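Local coordinates for DNA repair protein MmcB-related protein (Silicibacter pomeroyi, PDB 3DNX), which is of unknown function but belongs to the MmcB-like family of the PDDEXK nuclease clan and may take part in DNA repair, at residues S62-D65 and F66-D69; M88-A92 and E93-A97; A70-Q73 and G74-W78. All coordinates share one frame; numbering follows the deposited sequence.

Overall arrangement
Three local contacts follow one another along the chain in the order 1, 3, 2. Interaction 1 is the short helix 63-68, interaction 3 the turns that continue it towards strand 81-86, and interaction 2 the loop between strands 81-86 and 100-104. The centres of interactions 1 and 2 lie about 11 Å apart, those of 1 and 3 about 15 Å, and those of 2 and 3 about 18 Å. Arg63 and Phe66 pack on the loop 88-97, Asp69 hydrogen-bonds to Tyr75, and Pro96 rests on Trp72. Together they join the crossover from strand 54-59 to 81-86 with the following loop, beside the sodium site.

Interaction 1 (S62-D65 and F66-D69); sequences SRAD and FQAD. With NA (sodium ion), chain C.
Gln67 runs its side chain back alongside the backbone carbonyl of Arg63, one helical turn earlier, so that Gln67 CG lies 3.0 Å from Arg63 O. The two side chains pass at a slant, with the amide and guanidinium planes 76° apart. Gln67 NE2 comes 3.7 Å from Arg63 CB; the amide thus rides against the aliphatic root of the arginine, without bonding to its guanidinium. Long, flexible polar chains suit this exposed helix face, while Pro91 and Leu94 receive Arg63 on the adjoining loop.

Phe66 turns elsewhere. Its CG is anti to the backbone N (chi1 163°), which swings the ring away from the preceding turn, leaving Arg63 O near the plane at its edge. The ring meets Trp84 edge-to-face. Backbone bonds hold the turn: Phe66 N to Ser62 O at 3.2 Å, Gln67 N to Arg63 O at 2.9 Å and Ala68 N to Ala64 O at 3.0 Å.

Asp65 reaches out from another face. Its OD2 binds the sodium ion at 2.4 Å and also accepts the Ser61 amide, while OD1 accepts a hydrogen bond from a metal-bound water; the carboxylate is thereby fixed in rotation. Cys59 O and three waters are the other ligands of the ion, and Asp69 pairs with Lys60. Glu58 and Lys60 are spaced as in the E-x-K signature of the PDDEXK fold, and this helix lies in the beta-alpha-beta connection between strands 54-59 and 81-86.

Interaction 2 (M88-A92 and E93-A97); sequences MEFPA and ELLPA
Pro91 and Leu94 close a short 3-10 turn in the loop that runs from strand 81-86 to strand 100-104, and an inverse gamma turn centred on Pro91 leads into it. Leu94 N donates to Pro91 O at 3.1 Å, and Leu95 N to Ala92 O over the same distance. The donors stand above the carbonyl planes, 37° out for the first and 58° for the second, so neither bond is directed at a lone pair. Ala92 O is gripped twice, because a water also donates to it and spans to Leu95 O at 2.7 Å, tying down the carbonyl at the exit of the turn.

The apolar side chains divide around this backbone. Phe90 has CG anti to its backbone N (chi1 -168°), and the ring reaches forward along the chain until CE2 lies 3.7 Å from Leu95 CG. Leu95 meets it through CG and CD2, a branched end that comes to the ring at a slant. Pro91 CD sits over one ring face, 3.3 Å above the plane, and Ala92 CA lies at the edge in plane. The rigid proline therefore both bends the chain and packs on the aromatic ring before it.

In the fold this pair looks inward: both Phe90 and Leu95 touch Phe66 of helix 63-68, and Leu95 also reaches Trp84, Val86 and Leu101 of the sheet. Small Ala92 can lie against Leu101 as well. Pro91 CG approaches Leu94 CD1 at 4.1 Å, a looser contact at an angle between two aliphatic groups, and both side chains pack on Arg63 of the same helix. Glu93 extends its chain away from the turn, placing its carboxylate in an exposed position.

Interaction 3 (A70-Q73 and G74-W78); sequences AKWQ and GYLEW
Lys71 O accepts the amide of Gly74 at 2.9 Å, the first of three successive bonds between residues three apart. Tyr75 N donates to Trp72 O, also at 2.9 Å, and Leu76 N to Gln73 O at 3.2 Å. All three donors stand above the plane of the carbonyl they approach, from 39° for the first to 61° for the last. Gly74 puts no side chain near Lys71 O, where room is probably short.

Tyr75 adds a hydrogen bond at its far end, from its OH to Asp69 OD1. Its ring lies back against Trp72: Tyr75 CD1 is 3.3 Å from Trp72 O and 4.0 Å from Trp72 CB. A long aromatic residue can thus pack along the turn and still deliver a hydroxyl to the aspartate.

These overlapping 3-10-like turns carry the chain on from helix 63-68 towards strand 81-86, the last leg of a beta-alpha-beta crossover between parallel neighbours in the sheet. Further along, Glu77 forms a salt bridge with Arg124, whose guanidinium also makes a cation-pi contact with Trp78.

Packing is led by Trp72. Its CG sits between the backbone N and the carbonyl carbon (chi1 66°), which sets the indole beside the residues that follow, with Gln73 CG above one face, 3.5 Å from the plane. Leu76 CD1 meets the six-membered ring more loosely, at 4.3 Å from Trp72 CZ3. Gln73 and Leu76 run side by side in the same direction, with Gln73 CG nearest Leu76 CD1. Beyond, the broad indole meets Trp84 edge-to-face, packs against Tyr82 and touches Pro96.

Interaction 1 (S62-D65 and F66-D69)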
ATOM      1  N   SER A  62      26.810  -4.703  -7.530  1.00 34.46           N
ATOM      2  CA  SER A  62      28.081  -5.052  -8.185  0.50 34.53           C
ATOM      3  C   SER A  62      28.063  -4.540  -9.625  1.00 34.32           C
ATOM      4  O   SER A  62      27.007  -4.354 -10.198  1.00 33.74           O
ATOM      5  CB  SER A  62      28.249  -6.589  -8.245  0.50 34.93           C
ATOM      6  OG  SER A  62      29.284  -7.059  -7.405  0.50 34.74           O
ATOM      7  N   ARG A  63      29.234  -4.374 -10.225  1.00 35.75           N
ATOM      8  CA  ARG A  63      29.338  -4.175 -11.685  1.00 36.62           C
ATOM      9  C   ARG A  63      28.626  -5.246 -12.521  1.00 36.50           C
ATOM     10  O   ARG A  63      27.997  -4.932 -13.538  1.00 36.82           O
ATOM     11  CB  ARG A  63      30.794  -4.159 -12.102  1.00 37.23           C
ATOM     12  CG  ARG A  63      31.455  -2.860 -11.820  1.00 38.79           C
ATOM     13  CD  ARG A  63      32.772  -2.803 -12.504  1.00 40.20           C
ATOM     14  NE  ARG A  63      32.623  -2.659 -13.954  1.00 41.47           N
ATOM     15  CZ  ARG A  63      33.611  -2.321 -14.771  1.00 42.08           C
ATOM     16  NH1 ARG A  63      34.824  -2.088 -14.292  1.00 43.37           N
ATOM     17  NH2 ARG A  63      33.392  -2.218 -16.077  1.00 44.05           N
ATOM     18  N   ALA A  64      28.719  -6.506 -12.099  1.00 36.87           N
ATOM     19  CA  ALA A  64      28.010  -7.612 -12.803  1.00 36.31           C
ATOM     20  C   ALA A  64      26.493  -7.421 -12.725  1.00 36.59           C
ATOM     21  O   ALA A  64      25.779  -7.667 -13.708  1.00 36.73           O
ATOM     22  CB  ALA A  64      28.395  -8.948 -12.237  1.00 36.61           C
ATOM     23  N   ASP A  65      26.001  -6.960 -11.573  1.00 35.46           N
ATOM     24  CA  ASP A  65      24.599  -6.697 -11.410  1.00 35.64           C
ATOM     25  C   ASP A  65      24.145  -5.661 -12.443  1.00 34.83           C
ATOM     26  O   ASP A  65      23.030  -5.748 -12.988  1.00 35.10           O
ATOM     27  CB  ASP A  65      24.324  -6.182  -9.991  1.00 36.39           C
ATOM     28  CG  ASP A  65      22.917  -6.436  -9.541  1.00 39.25           C
ATOM     29  OD1 ASP A  65      22.288  -7.420 -10.001  1.00 40.62           O
ATOM     30  OD2 ASP A  65      22.433  -5.661  -8.693  1.00 38.77           O
ATOM     31  N   PHE A  66      25.006  -4.672 -12.695  1.00 32.94           N
ATOM     32  CA  PHE A  66      24.695  -3.566 -13.615  1.00 32.11           C
ATOM     33  C   PHE A  66      24.757  -4.095 -15.051  1.00 32.58           C
ATOM     34  O   PHE A  66      23.899  -3.789 -15.879  1.00 33.27           O
ATOM     35  CB  PHE A  66      25.668  -2.374 -13.374  1.00 31.56           C
ATOM     36  CG  PHE A  66      25.706  -1.383 -14.480  1.00 28.81           C
ATOM     37  CD1 PHE A  66      24.594  -0.653 -14.797  1.00 28.17           C
ATOM     38  CD2 PHE A  66      26.871  -1.173 -15.198  1.00 30.00           C
ATOM     39  CE1 PHE A  66      24.626   0.258 -15.866  1.00 28.32           C
ATOM     40  CE2 PHE A  66      26.912  -0.243 -16.224  1.00 30.25           C
ATOM     41  CZ  PHE A  66      25.778   0.473 -16.550  1.00 27.83           C
ATOM     42  N   GLN A  67      25.762  -4.907 -15.324  1.00 32.42           N
ATOM     43  CA  GLN A  67      25.921  -5.522 -16.630  1.00 33.60           C
ATOM     44  C   GLN A  67      24.678  -6.332 -17.066  1.00 34.10           C
ATOM     45  O   GLN A  67      24.279  -6.294 -18.232  1.00 34.13           O
ATOM     46  CB  GLN A  67      27.215  -6.354 -16.642  1.00 33.32           C
ATOM     47  CG  GLN A  67      28.482  -5.462 -16.476  1.00 34.10           C
ATOM     48  CD  GLN A  67      29.725  -6.204 -15.925  1.00 36.83           C
ATOM     49  OE1 GLN A  67      29.754  -7.437 -15.858  1.00 36.11           O
ATOM     50  NE2 GLN A  67      30.770  -5.441 -15.577  1.00 35.53           N
ATOM     51  N   ALA A  68      24.059  -7.022 -16.117  1.00 34.84           N
ATOM     52  CA  ALA A  68      22.818  -7.774 -16.342  1.00 35.88           C
ATOM     53  C   ALA A  68      21.543  -6.913 -16.576  1.00 36.86           C
ATOM     54  O   ALA A  68      20.566  -7.411 -17.118  1.00 37.09           O
ATOM     55  CB  ALA A  68      22.587  -8.731 -15.166  1.00 36.04           C
ATOM     56  N   ASP A  69      21.539  -5.645 -16.171  1.00 37.60           N
ATOM     57  CA  ASP A  69      20.371  -4.751 -16.387  1.00 38.20           C
ATOM     58  C   ASP A  69      20.530  -3.935 -17.717  1.00 38.27           C
ATOM     59  O   ASP A  69      20.202  -2.732 -17.765  1.00 38.55           O
ATOM     60  CB  ASP A  69      20.247  -3.793 -15.190  1.00 38.37           C
ATOM     61  CG  ASP A  69      18.798  -3.638 -14.641  1.00 40.27           C
ATOM     62  OD1 ASP A  69      17.842  -4.340 -15.056  1.00 38.46           O
ATOM     63  OD2 ASP A  69      18.639  -2.796 -13.722  1.00 42.28           O
TER
HETATM   64 NA    NA C 202      20.172  -5.815  -7.858  1.00 55.23          NA
HETATM   65  O   HOH W   1      20.158  -7.937  -8.809  1.00 46.64           O
HETATM   66  O   HOH W   2      18.632  -5.872  -6.242  1.00 40.37           O
HETATM   67  O   HOH W   3      18.890  -5.076  -9.662  1.00 42.04           O

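Interaction 2 (M88-A92 and E93-A97)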
HETATM    1  N   MSE A  88      29.222   2.891  -2.073  1.00 32.20           N
HETATM    2  CA  MSE A  88      30.411   3.725  -2.266  0.60 33.07           C
HETATM    3  C   MSE A  88      31.594   2.991  -2.905  1.00 33.77           C
HETATM    4  O   MSE A  88      32.603   3.638  -3.271  1.00 33.86           O
HETATM    5  CB  MSE A  88      30.828   4.378  -0.932  0.60 33.52           C
HETATM    6  CG  MSE A  88      31.326   3.421   0.170  0.60 34.27           C
HETATM    7 SE   MSE A  88      31.457   4.211   2.003  0.39 34.96          SE
HETATM    8  CE  MSE A  88      32.167   2.586   2.862  0.60 39.15           C
ATOM      9  N   GLU A  89      31.512   1.656  -3.022  1.00 34.54           N
ATOM     10  CA  GLU A  89      32.561   0.849  -3.690  0.50 34.80           C
ATOM     11  C   GLU A  89      32.306   0.716  -5.194  1.00 34.52           C
ATOM     12  O   GLU A  89      33.194   0.333  -5.939  1.00 33.91           O
ATOM     13  CB  GLU A  89      32.633  -0.568  -3.116  0.50 35.25           C
ATOM     14  CG  GLU A  89      33.398  -0.735  -1.817  0.50 37.34           C
ATOM     15  CD  GLU A  89      33.897  -2.169  -1.635  0.50 39.05           C
ATOM     16  OE1 GLU A  89      33.075  -3.066  -1.344  0.50 40.29           O
ATOM     17  OE2 GLU A  89      35.109  -2.397  -1.816  0.50 41.01           O
ATOM     18  N   PHE A  90      31.086   1.026  -5.630  1.00 33.43           N
ATOM     19  CA  PHE A  90      30.701   0.955  -7.048  1.00 32.14           C
ATOM     20  C   PHE A  90      31.373   2.063  -7.906  1.00 33.28           C
ATOM     21  O   PHE A  90      31.467   3.218  -7.474  1.00 32.13           O
ATOM     22  CB  PHE A  90      29.174   1.006  -7.176  1.00 32.08           C
ATOM     23  CG  PHE A  90      28.660   0.663  -8.550  1.00 31.34           C
ATOM     24  CD1 PHE A  90      28.162  -0.609  -8.825  1.00 33.19           C
ATOM     25  CD2 PHE A  90      28.695   1.593  -9.575  1.00 29.19           C
ATOM     26  CE1 PHE A  90      27.691  -0.940 -10.106  1.00 32.29           C
ATOM     27  CE2 PHE A  90      28.241   1.270 -10.876  1.00 30.70           C
ATOM     28  CZ  PHE A  90      27.738  -0.009 -11.131  1.00 33.57           C
ATOM     29  N   PRO A  91      31.842   1.722  -9.135  1.00 32.74           N
ATOM     30  CA  PRO A  91      32.404   2.735 -10.062  1.00 32.84           C
ATOM     31  C   PRO A  91      31.263   3.545 -10.711  1.00 32.72           C
ATOM     32  O   PRO A  91      30.874   3.315 -11.870  1.00 32.91           O
ATOM     33  CB  PRO A  91      33.179   1.865 -11.097  1.00 33.17           C
ATOM     34  CG  PRO A  91      32.362   0.669 -11.155  1.00 33.49           C
ATOM     35  CD  PRO A  91      31.872   0.383  -9.751  1.00 33.24           C
ATOM     36  N   ALA A  92      30.715   4.484  -9.932  1.00 31.13           N
ATOM     37  CA  ALA A  92      29.557   5.266 -10.314  1.00 30.72           C
ATOM     38  C   ALA A  92      29.656   6.020 -11.654  1.00 30.38           C
ATOM     39  O   ALA A  92      28.631   6.251 -12.301  1.00 31.56           O
ATOM     40  CB  ALA A  92      29.200   6.287  -9.141  1.00 30.19           C
ATOM     41  N   GLU A  93      30.860   6.381 -12.080  1.00 30.99           N
ATOM     42  CA  GLU A  93      31.085   7.087 -13.353  1.00 31.12           C
ATOM     43  C   GLU A  93      30.696   6.288 -14.582  1.00 32.02           C
ATOM     44  O   GLU A  93      30.474   6.847 -15.648  1.00 33.10           O
ATOM     45  CB  GLU A  93      32.549   7.518 -13.486  1.00 31.81           C
ATOM     46  CG  GLU A  93      32.907   8.765 -12.640  1.00 29.73           C
ATOM     47  CD  GLU A  93      34.317   9.235 -12.714  1.00 33.74           C
ATOM     48  OE1 GLU A  93      35.183   8.736 -13.524  1.00 34.20           O
ATOM     49  OE2 GLU A  93      34.622  10.172 -11.934  1.00 31.05           O
ATOM     50  N   LEU A  94      30.652   4.981 -14.425  1.00 32.63           N
ATOM     51  CA  LEU A  94      30.258   4.058 -15.504  1.00 34.26           C
ATOM     52  C   LEU A  94      28.764   4.007 -15.718  1.00 34.34           C
ATOM     53  O   LEU A  94      28.326   3.500 -16.731  1.00 34.35           O
ATOM     54  CB  LEU A  94      30.792   2.649 -15.217  1.00 34.39           C
ATOM     55  CG  LEU A  94      32.333   2.566 -15.139  1.00 36.53           C
ATOM     56  CD1 LEU A  94      32.770   1.095 -15.176  1.00 38.24           C
ATOM     57  CD2 LEU A  94      33.106   3.381 -16.215  1.00 39.11           C
ATOM     58  N   LEU A  95      27.969   4.522 -14.769  1.00 34.27           N
ATOM     59  CA  LEU A  95      26.515   4.512 -14.949  1.00 34.20           C
ATOM     60  C   LEU A  95      26.116   5.586 -16.004  1.00 35.17           C
ATOM     61  O   LEU A  95      26.802   6.614 -16.161  1.00 33.79           O
ATOM     62  CB  LEU A  95      25.779   4.730 -13.646  1.00 32.57           C
ATOM     63  CG  LEU A  95      26.039   3.730 -12.537  1.00 33.16           C
ATOM     64  CD1 LEU A  95      25.581   4.241 -11.079  1.00 32.52           C
ATOM     65  CD2 LEU A  95      25.360   2.426 -12.909  1.00 32.37           C
ATOM     66  N   PRO A  96      25.012   5.336 -16.730  1.00 35.81           N
ATOM     67  CA  PRO A  96      24.505   6.300 -17.729  1.00 37.22           C
ATOM     68  C   PRO A  96      24.370   7.732 -17.146  1.00 38.57           C
ATOM     69  O   PRO A  96      23.768   7.922 -16.071  1.00 37.83           O
ATOM     70  CB  PRO A  96      23.134   5.761 -18.079  1.00 37.53           C
ATOM     71  CG  PRO A  96      23.169   4.307 -17.741  1.00 37.95           C
ATOM     72  CD  PRO A  96      24.199   4.118 -16.654  1.00 37.38           C
ATOM     73  N   ALA A  97      24.901   8.706 -17.871  1.00 39.21           N
ATOM     74  CA  ALA A  97      24.935  10.088 -17.432  1.00 40.64           C
ATOM     75  C   ALA A  97      23.553  10.688 -17.207  1.00 41.69           C
ATOM     76  O   ALA A  97      23.394  11.557 -16.354  1.00 43.45           O
ATOM     77  CB  ALA A  97      25.665  10.906 -18.462  1.00 40.53           C
TER
HETATM   78  O   HOH W   4      27.275   8.251 -14.045  1.00 29.03           O

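Interaction 3 (A70-Q73 and G74-W78)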
ATOM      1  N   ALA A  70      21.013  -4.598 -18.766  1.00 37.94           N
ATOM      2  CA  ALA A  70      21.251  -3.983 -20.102  1.00 38.18           C
ATOM      3  C   ALA A  70      20.015  -3.340 -20.770  1.00 37.68           C
ATOM      4  O   ALA A  70      20.137  -2.339 -21.482  1.00 37.88           O
ATOM      5  CB  ALA A  70      21.880  -5.002 -21.048  1.00 37.97           C
ATOM      6  N   LYS A  71      18.831  -3.896 -20.516  1.00 36.84           N
ATOM      7  CA  LYS A  71      17.575  -3.351 -21.060  1.00 35.73           C
ATOM      8  C   LYS A  71      16.923  -2.292 -20.132  1.00 34.00           C
ATOM      9  O   LYS A  71      15.718  -2.072 -20.227  1.00 33.51           O
ATOM     10  CB  LYS A  71      16.559  -4.486 -21.342  1.00 36.00           C
ATOM     11  CG  LYS A  71      17.099  -5.684 -22.137  1.00 36.85           C
ATOM     12  CD  LYS A  71      17.563  -5.313 -23.564  1.00 38.26           C
ATOM     13  CE  LYS A  71      18.012  -6.550 -24.342  1.00 39.01           C
ATOM     14  NZ  LYS A  71      17.783  -6.476 -25.826  1.00 39.85           N
ATOM     15  N   TRP A  72      17.729  -1.628 -19.288  1.00 31.74           N
ATOM     16  CA  TRP A  72      17.241  -0.663 -18.292  1.00 30.62           C
ATOM     17  C   TRP A  72      16.453   0.482 -18.920  1.00 29.24           C
ATOM     18  O   TRP A  72      15.595   1.067 -18.267  1.00 28.58           O
ATOM     19  CB  TRP A  72      18.406  -0.071 -17.441  1.00 30.33           C
ATOM     20  CG  TRP A  72      19.341   0.781 -18.236  1.00 29.23           C
ATOM     21  CD1 TRP A  72      20.437   0.367 -18.946  1.00 29.94           C
ATOM     22  CD2 TRP A  72      19.245   2.199 -18.444  1.00 28.17           C
ATOM     23  NE1 TRP A  72      21.014   1.437 -19.602  1.00 27.93           N
ATOM     24  CE2 TRP A  72      20.305   2.573 -19.311  1.00 29.02           C
ATOM     25  CE3 TRP A  72      18.348   3.177 -18.018  1.00 30.65           C
ATOM     26  CZ2 TRP A  72      20.495   3.891 -19.748  1.00 28.93           C
ATOM     27  CZ3 TRP A  72      18.541   4.495 -18.442  1.00 31.23           C
ATOM     28  CH2 TRP A  72      19.613   4.841 -19.288  1.00 29.10           C
ATOM     29  N   GLN A  73      16.779   0.851 -20.152  1.00 28.41           N
ATOM     30  CA  GLN A  73      16.003   1.905 -20.807  1.00 28.68           C
ATOM     31  C   GLN A  73      14.500   1.547 -20.895  1.00 27.89           C
ATOM     32  O   GLN A  73      13.677   2.447 -20.960  1.00 27.19           O
ATOM     33  CB  GLN A  73      16.576   2.281 -22.152  1.00 29.10           C
ATOM     34  CG  GLN A  73      17.671   3.330 -21.991  1.00 32.33           C
ATOM     35  CD  GLN A  73      18.659   3.309 -23.104  1.00 36.45           C
ATOM     36  OE1 GLN A  73      18.761   4.260 -23.877  1.00 39.10           O
ATOM     37  NE2 GLN A  73      19.409   2.213 -23.208  1.00 40.07           N
ATOM     38  N   GLY A  74      14.174   0.252 -20.834  1.00 27.12           N
ATOM     39  CA  GLY A  74      12.784  -0.213 -20.790  1.00 27.41           C
ATOM     40  C   GLY A  74      12.018   0.144 -19.537  1.00 27.35           C
ATOM     41  O   GLY A  74      10.770   0.120 -19.541  1.00 27.03           O
ATOM     42  N   TYR A  75      12.736   0.464 -18.460  1.00 26.61           N
ATOM     43  CA  TYR A  75      12.087   0.949 -17.257  1.00 26.99           C
ATOM     44  C   TYR A  75      11.575   2.385 -17.376  1.00 27.21           C
ATOM     45  O   TYR A  75      10.695   2.787 -16.628  1.00 26.79           O
ATOM     46  CB  TYR A  75      13.005   0.896 -16.047  1.00 27.27           C
ATOM     47  CG  TYR A  75      13.536  -0.454 -15.655  1.00 27.75           C
ATOM     48  CD1 TYR A  75      14.910  -0.675 -15.590  1.00 28.90           C
ATOM     49  CD2 TYR A  75      12.684  -1.500 -15.299  1.00 30.26           C
ATOM     50  CE1 TYR A  75      15.431  -1.895 -15.194  1.00 29.21           C
ATOM     51  CE2 TYR A  75      13.206  -2.752 -14.902  1.00 29.26           C
ATOM     52  CZ  TYR A  75      14.576  -2.938 -14.861  1.00 31.18           C
ATOM     53  OH  TYR A  75      15.138  -4.136 -14.480  1.00 29.57           O
ATOM     54  N   LEU A  76      12.129   3.156 -18.299  1.00 27.33           N
ATOM     55  CA  LEU A  76      11.820   4.587 -18.390  1.00 27.22           C
ATOM     56  C   LEU A  76      10.335   4.937 -18.578  1.00 26.79           C
ATOM     57  O   LEU A  76       9.826   5.902 -17.980  1.00 26.50           O
ATOM     58  CB  LEU A  76      12.683   5.212 -19.502  1.00 27.40           C
ATOM     59  CG  LEU A  76      14.203   5.190 -19.213  1.00 26.60           C
ATOM     60  CD1 LEU A  76      14.994   6.040 -20.222  1.00 25.98           C
ATOM     61  CD2 LEU A  76      14.486   5.647 -17.774  1.00 25.85           C
ATOM     62  N   GLU A  77       9.653   4.166 -19.421  1.00 26.70           N
ATOM     63  CA  GLU A  77       8.258   4.385 -19.710  1.00 27.00           C
ATOM     64  C   GLU A  77       7.333   4.054 -18.539  1.00 27.17           C
ATOM     65  O   GLU A  77       6.128   4.274 -18.624  1.00 26.94           O
ATOM     66  CB  GLU A  77       7.836   3.586 -20.958  1.00 27.76           C
ATOM     67  CG  GLU A  77       7.909   2.047 -20.859  1.00 27.43           C
ATOM     68  CD  GLU A  77       7.113   1.383 -21.970  1.00 30.96           C
ATOM     69  OE1 GLU A  77       6.129   2.010 -22.437  1.00 29.86           O
ATOM     70  OE2 GLU A  77       7.454   0.246 -22.379  1.00 31.00           O
ATOM     71  N   TRP A  78       7.884   3.520 -17.457  1.00 27.84           N
ATOM     72  CA  TRP A  78       7.082   3.126 -16.302  1.00 28.52           C
ATOM     73  C   TRP A  78       7.301   4.013 -15.088  1.00 29.51           C
ATOM     74  O   TRP A  78       6.900   3.627 -13.993  1.00 29.23           O
ATOM     75  CB  TRP A  78       7.383   1.672 -15.940  1.00 28.34           C
ATOM     76  CG  TRP A  78       7.050   0.755 -17.046  1.00 27.70           C
ATOM     77  CD1 TRP A  78       7.926   0.092 -17.848  1.00 28.32           C
ATOM     78  CD2 TRP A  78       5.733   0.425 -17.522  1.00 28.02           C
ATOM     79  NE1 TRP A  78       7.237  -0.646 -18.791  1.00 26.63           N
ATOM     80  CE2 TRP A  78       5.893  -0.457 -18.613  1.00 26.73           C
ATOM     81  CE3 TRP A  78       4.436   0.794 -17.131  1.00 26.37           C
ATOM     82  CZ2 TRP A  78       4.817  -0.987 -19.300  1.00 28.27           C
ATOM     83  CZ3 TRP A  78       3.371   0.267 -17.804  1.00 27.45           C
ATOM     84  CH2 TRP A  78       3.561  -0.612 -18.892  1.00 28.83           C
TER